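Long-range contact in sulfur oxidation protein SOXB (PDB 2WDD), which probably hydrolyses the sulfur-sulfur bond of cysteine S-thiosulfonate in the Sox sulfur oxidation pathway, using a site with two manganese ions: residues Thr30-His38 against Leu281-Asp289. Residues are numbered along the deposited sequence; the frame is centred on the assembly and turned at random.
Sequences TLLYFSDLH and LILSGHTHD. With MN (manganese (II) ion), chain G; MN (manganese (II) ion), chain H.
Tyr-33 turns its CG anti to the backbone N (chi1 167°), laying its ring across Leu-283, whereas Asp-36 keeps CG anti to its carbonyl carbon and swings its carboxylate to the loop after strand 281-284. Strands 29-34 and 281-284 belong to the two facing sheets of a metallophosphoesterase-type fold, as expected for the 5'-nucleotidase family, and their loops meet at a dinuclear manganese site. Between the sheets, Leu-31 and Leu-281 touch tip to tip, and Leu-283 CB sits over the Tyr-33 ring centre, 3.6 Å from the centroid and 13° off the normal, a CH-pi contact. Water 1 links Tyr-33 OH to Leu-283 O; an alanine in place of this tyrosine would probably leave Leu-283 CB without its aromatic cover and the water without its phenolic partner. Gly-285 lets the segments come close, since a CB there would probably clash with Ser-35 OG. Asp-36 OD2 accepts two bonds: Ser-35 OG from above the carboxylate plane at 2.8 Å, and His-286 N from the syn side at 2.9 Å (N-H...O 150°); with the OD1-manganese bond they fix the carboxylate's rotation. That manganese also binds His-38 NE2, His-288 NE2 and Asp-132; His-38 ND1 is hydrogen-bonded to Asn-136 OD1. His-286 ND1 binds the second manganese with His-163, His-263 and the shared Asp-132. Water 2 lies 2.1 Å from each manganese and donates to His-286 O.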
ATOM      1  N   THR A  30      -6.718 -21.167  11.311  1.00 13.98           N
ATOM      2  CA  THR A  30      -6.680 -20.523  10.015  1.00 13.38           C
ATOM      3  C   THR A  30      -6.705 -19.029  10.213  1.00 15.35           C
ATOM      4  O   THR A  30      -7.562 -18.510  10.924  1.00 14.71           O
ATOM      5  CB  THR A  30      -7.843 -20.945   9.130  1.00 20.32           C
ATOM      6  OG1 THR A  30      -7.746 -22.352   8.867  1.00 19.59           O
ATOM      7  CG2 THR A  30      -7.807 -20.170   7.800  1.00 17.59           C
ATOM      8  N   LEU A  31      -5.785 -18.341   9.544  1.00 11.67           N
ATOM      9  CA  LEU A  31      -5.749 -16.883   9.575  1.00 11.40           C
ATOM     10  C   LEU A  31      -6.231 -16.392   8.208  1.00 14.03           C
ATOM     11  O   LEU A  31      -5.777 -16.872   7.159  1.00 13.43           O
ATOM     12  CB  LEU A  31      -4.333 -16.371   9.861  1.00 10.87           C
ATOM     13  CG  LEU A  31      -3.589 -16.994  11.052  1.00 13.60           C
ATOM     14  CD1 LEU A  31      -2.220 -16.375  11.207  1.00 14.28           C
ATOM     15  CD2 LEU A  31      -4.410 -16.825  12.332  1.00 15.92           C
ATOM     16  N   LEU A  32      -7.206 -15.488   8.222  1.00  9.87           N
ATOM     17  CA  LEU A  32      -7.746 -14.883   7.006  1.00 10.24           C
ATOM     18  C   LEU A  32      -7.229 -13.454   7.083  1.00 12.54           C
ATOM     19  O   LEU A  32      -7.655 -12.669   7.934  1.00 12.03           O
ATOM     20  CB  LEU A  32      -9.271 -14.935   6.988  1.00  9.98           C
ATOM     21  CG  LEU A  32      -9.786 -16.386   7.077  1.00 13.24           C
ATOM     22  CD1 LEU A  32     -11.315 -16.445   7.190  1.00 13.15           C
ATOM     23  CD2 LEU A  32      -9.285 -17.223   5.886  1.00 13.85           C
ATOM     24  N   TYR A  33      -6.227 -13.171   6.260  1.00  9.51           N
ATOM     25  CA  TYR A  33      -5.481 -11.930   6.338  1.00  8.74           C
ATOM     26  C   TYR A  33      -5.567 -11.059   5.093  1.00 11.50           C
ATOM     27  O   TYR A  33      -5.398 -11.532   3.974  1.00 11.20           O
ATOM     28  CB  TYR A  33      -4.016 -12.317   6.587  1.00  9.82           C
ATOM     29  CG  TYR A  33      -2.999 -11.220   6.412  1.00  9.15           C
ATOM     30  CD1 TYR A  33      -3.093 -10.040   7.141  1.00 10.53           C
ATOM     31  CD2 TYR A  33      -1.877 -11.407   5.591  1.00  9.33           C
ATOM     32  CE1 TYR A  33      -2.142  -9.035   7.000  1.00 10.50           C
ATOM     33  CE2 TYR A  33      -0.919 -10.410   5.451  1.00 10.51           C
ATOM     34  CZ  TYR A  33      -1.056  -9.231   6.167  1.00 11.52           C
ATOM     35  OH  TYR A  33      -0.121  -8.231   6.017  1.00 10.81           O
ATOM     36  N   PHE A  34      -5.807  -9.772   5.303  1.00  9.46           N
ATOM     37  CA  PHE A  34      -5.760  -8.806   4.210  1.00  9.82           C
ATOM     38  C   PHE A  34      -5.125  -7.556   4.798  1.00 11.53           C
ATOM     39  O   PHE A  34      -5.099  -7.381   6.015  1.00 10.38           O
ATOM     40  CB  PHE A  34      -7.141  -8.512   3.624  1.00 11.27           C
ATOM     41  CG  PHE A  34      -8.073  -7.828   4.582  1.00 11.64           C
ATOM     42  CD1 PHE A  34      -8.226  -6.445   4.566  1.00 13.78           C
ATOM     43  CD2 PHE A  34      -8.788  -8.568   5.514  1.00 13.46           C
ATOM     44  CE1 PHE A  34      -9.092  -5.815   5.461  1.00 13.67           C
ATOM     45  CE2 PHE A  34      -9.636  -7.940   6.424  1.00 15.68           C
ATOM     46  CZ  PHE A  34      -9.804  -6.561   6.380  1.00 13.51           C
ATOM     47  N   SER A  35      -4.572  -6.704   3.948  1.00  8.96           N
ATOM     48  CA  SER A  35      -3.918  -5.506   4.446  1.00  8.58           C
ATOM     49  C   SER A  35      -3.967  -4.443   3.367  1.00  9.52           C
ATOM     50  O   SER A  35      -4.194  -4.733   2.182  1.00  9.03           O
ATOM     51  CB  SER A  35      -2.455  -5.809   4.794  1.00 11.02           C
ATOM     52  OG  SER A  35      -1.829  -4.731   5.476  1.00 11.62           O
ATOM     53  N   ASP A  36      -3.753  -3.209   3.785  1.00  7.34           N
ATOM     54  CA  ASP A  36      -3.648  -2.116   2.835  1.00  6.92           C
ATOM     55  C   ASP A  36      -4.833  -1.941   1.892  1.00 10.34           C
ATOM     56  O   ASP A  36      -4.672  -1.571   0.722  1.00  8.51           O
ATOM     57  CB  ASP A  36      -2.327  -2.230   2.069  1.00  8.96           C
ATOM     58  CG  ASP A  36      -1.118  -2.091   2.994  1.00 10.38           C
ATOM     59  OD1 ASP A  36      -0.690  -0.958   3.274  1.00 10.65           O
ATOM     60  OD2 ASP A  36      -0.675  -3.116   3.544  1.00 10.27           O
ATOM     61  N   LEU A  37      -6.034  -2.145   2.428  1.00  8.50           N
ATOM     62  CA  LEU A  37      -7.260  -1.943   1.655  1.00  8.51           C
ATOM     63  C   LEU A  37      -7.371  -0.495   1.170  1.00  9.48           C
ATOM     64  O   LEU A  37      -7.956  -0.238   0.121  1.00  9.63           O
ATOM     65  CB  LEU A  37      -8.470  -2.284   2.522  1.00  9.48           C
ATOM     66  CG  LEU A  37      -9.864  -2.179   1.905  1.00 13.55           C
ATOM     67  CD1 LEU A  37     -10.035  -3.102   0.716  1.00 14.11           C
ATOM     68  CD2 LEU A  37     -10.917  -2.480   2.949  1.00 14.83           C
ATOM     69  N   HIS A  38      -6.869   0.439   1.970  1.00  8.08           N
ATOM     70  CA  HIS A  38      -6.912   1.851   1.617  1.00  7.30           C
ATOM     71  C   HIS A  38      -8.324   2.289   1.222  1.00 10.22           C
ATOM     72  O   HIS A  38      -8.549   2.947   0.197  1.00  9.46           O
ATOM     73  CB  HIS A  38      -5.872   2.182   0.559  1.00  7.27           C
ATOM     74  CG  HIS A  38      -4.473   2.254   1.099  1.00  8.35           C
ATOM     75  ND1 HIS A  38      -3.991   3.347   1.793  1.00  9.28           N
ATOM     76  CD2 HIS A  38      -3.458   1.355   1.064  1.00  8.81           C
ATOM     77  CE1 HIS A  38      -2.726   3.141   2.113  1.00  8.31           C
ATOM     78  NE2 HIS A  38      -2.388   1.929   1.703  1.00  8.17           N
ATOM     79  N   LEU A 281       5.689 -16.537  12.436  1.00 10.83           N
ATOM     80  CA  LEU A 281       5.088 -16.103  11.194  1.00 10.17           C
ATOM     81  C   LEU A 281       4.921 -14.595  11.263  1.00 11.97           C
ATOM     82  O   LEU A 281       4.583 -14.060  12.319  1.00 11.13           O
ATOM     83  CB  LEU A 281       3.703 -16.735  11.056  1.00  9.87           C
ATOM     84  CG  LEU A 281       2.792 -16.251   9.921  1.00 12.94           C
ATOM     85  CD1 LEU A 281       3.402 -16.623   8.573  1.00 13.51           C
ATOM     86  CD2 LEU A 281       1.375 -16.835  10.057  1.00 12.96           C
ATOM     87  N   ILE A 282       5.147 -13.924  10.138  1.00  9.40           N
ATOM     88  CA  ILE A 282       4.927 -12.477  10.034  1.00  8.93           C
ATOM     89  C   ILE A 282       3.949 -12.283   8.883  1.00 11.28           C
ATOM     90  O   ILE A 282       4.179 -12.813   7.789  1.00  9.73           O
ATOM     91  CB  ILE A 282       6.219 -11.659   9.751  1.00 10.64           C
ATOM     92  CG1 ILE A 282       7.209 -11.788  10.910  1.00 10.76           C
ATOM     93  CG2 ILE A 282       5.866 -10.164   9.569  1.00 10.10           C
ATOM     94  CD1 ILE A 282       8.590 -11.228  10.620  1.00 11.62           C
ATOM     95  N   LEU A 283       2.882 -11.526   9.140  1.00  9.13           N
ATOM     96  CA  LEU A 283       1.881 -11.139   8.144  1.00  8.53           C
ATOM     97  C   LEU A 283       2.327  -9.699   7.840  1.00 11.25           C
ATOM     98  O   LEU A 283       2.166  -8.792   8.668  1.00 10.19           O
ATOM     99  CB  LEU A 283       0.469 -11.196   8.745  1.00  7.78           C
ATOM    100  CG  LEU A 283       0.071 -12.624   9.168  1.00 10.27           C
ATOM    101  CD1 LEU A 283      -1.300 -12.662   9.832  1.00 10.72           C
ATOM    102  CD2 LEU A 283       0.145 -13.605   7.969  1.00 13.67           C
ATOM    103  N   SER A 284       2.958  -9.534   6.678  1.00  8.76           N
ATOM    104  CA  SER A 284       3.589  -8.273   6.284  0.50  7.82           C
ATOM    105  C   SER A 284       2.756  -7.345   5.418  1.00 11.07           C
ATOM    106  O   SER A 284       2.523  -7.623   4.238  1.00 10.37           O
ATOM    107  CB  SER A 284       4.909  -8.548   5.538  0.50  8.32           C
ATOM    108  OG  SER A 284       5.880  -9.190   6.346  0.50  8.26           O
ATOM    109  N   GLY A 285       2.368  -6.211   5.989  1.00  7.82           N
ATOM    110  CA  GLY A 285       1.638  -5.189   5.259  1.00  7.76           C
ATOM    111  C   GLY A 285       2.600  -4.096   4.822  1.00 10.69           C
ATOM    112  O   GLY A 285       3.810  -4.285   4.816  1.00  8.85           O
ATOM    113  N   HIS A 286       2.039  -2.940   4.472  1.00  8.34           N
ATOM    114  CA  HIS A 286       2.802  -1.750   4.095  1.00  7.92           C
ATOM    115  C   HIS A 286       3.420  -1.698   2.704  1.00 10.16           C
ATOM    116  O   HIS A 286       3.313  -0.692   1.995  1.00  9.55           O
ATOM    117  CB  HIS A 286       3.849  -1.365   5.139  1.00  7.99           C
ATOM    118  CG  HIS A 286       4.507  -0.052   4.837  1.00 10.60           C
ATOM    119  ND1 HIS A 286       3.801   1.133   4.804  1.00 11.37           N
ATOM    120  CD2 HIS A 286       5.767   0.248   4.442  1.00 11.45           C
ATOM    121  CE1 HIS A 286       4.605   2.112   4.428  1.00 10.72           C
ATOM    122  NE2 HIS A 286       5.807   1.605   4.209  1.00 11.10           N
ATOM    123  N   THR A 287       4.141  -2.746   2.336  1.00  7.88           N
ATOM    124  CA  THR A 287       4.794  -2.752   1.040  1.00  6.61           C
ATOM    125  C   THR A 287       3.898  -3.239  -0.115  1.00  9.24           C
ATOM    126  O   THR A 287       4.290  -3.153  -1.288  1.00  9.02           O
ATOM    127  CB  THR A 287       6.153  -3.478   1.092  1.00 10.34           C
ATOM    128  OG1 THR A 287       6.030  -4.668   1.884  1.00  9.65           O
ATOM    129  CG2 THR A 287       7.224  -2.576   1.718  1.00  8.84           C
ATOM    130  N   HIS A 288       2.668  -3.639   0.210  1.00  7.76           N
ATOM    131  CA  HIS A 288       1.678  -4.034  -0.790  1.00  7.57           C
ATOM    132  C   HIS A 288       2.164  -5.209  -1.643  1.00  9.66           C
ATOM    133  O   HIS A 288       1.827  -5.317  -2.826  1.00 10.72           O
ATOM    134  CB  HIS A 288       1.323  -2.841  -1.696  1.00  7.17           C
ATOM    135  CG  HIS A 288       0.657  -1.694  -0.985  1.00  9.10           C
ATOM    136  ND1 HIS A 288      -0.068  -0.728  -1.651  1.00  9.93           N
ATOM    137  CD2 HIS A 288       0.601  -1.365   0.329  1.00  9.72           C
ATOM    138  CE1 HIS A 288      -0.542   0.148  -0.777  1.00  9.59           C
ATOM    139  NE2 HIS A 288      -0.160  -0.222   0.431  1.00  9.63           N
ATOM    140  N   ASP A 289       2.939  -6.102  -1.026  1.00  7.18           N
ATOM    141  CA  ASP A 289       3.488  -7.266  -1.724  1.00  7.28           C
ATOM    142  C   ASP A 289       2.514  -8.435  -1.831  1.00 10.38           C
ATOM    143  O   ASP A 289       1.494  -8.488  -1.125  1.00  8.07           O
ATOM    144  CB  ASP A 289       4.751  -7.730  -0.992  1.00  8.96           C
ATOM    145  CG  ASP A 289       5.909  -6.764  -1.168  1.00 11.08           C
ATOM    146  OD1 ASP A 289       6.233  -6.458  -2.333  1.00 12.71           O
ATOM    147  OD2 ASP A 289       6.508  -6.324  -0.165  1.00 11.98           O
TER
HETATM  148 MN    MN G1580      -0.490   0.902   2.321  0.90  8.37          MN
HETATM  149 MN    MN H1581       1.565   1.702   4.943  0.90  7.88          MN
HETATM  150  O   HOH W   1      -0.040  -6.887   8.307  1.00 13.09           O
HETATM  151  O   HOH W   2       1.487   1.232   2.884  0.75  7.96           O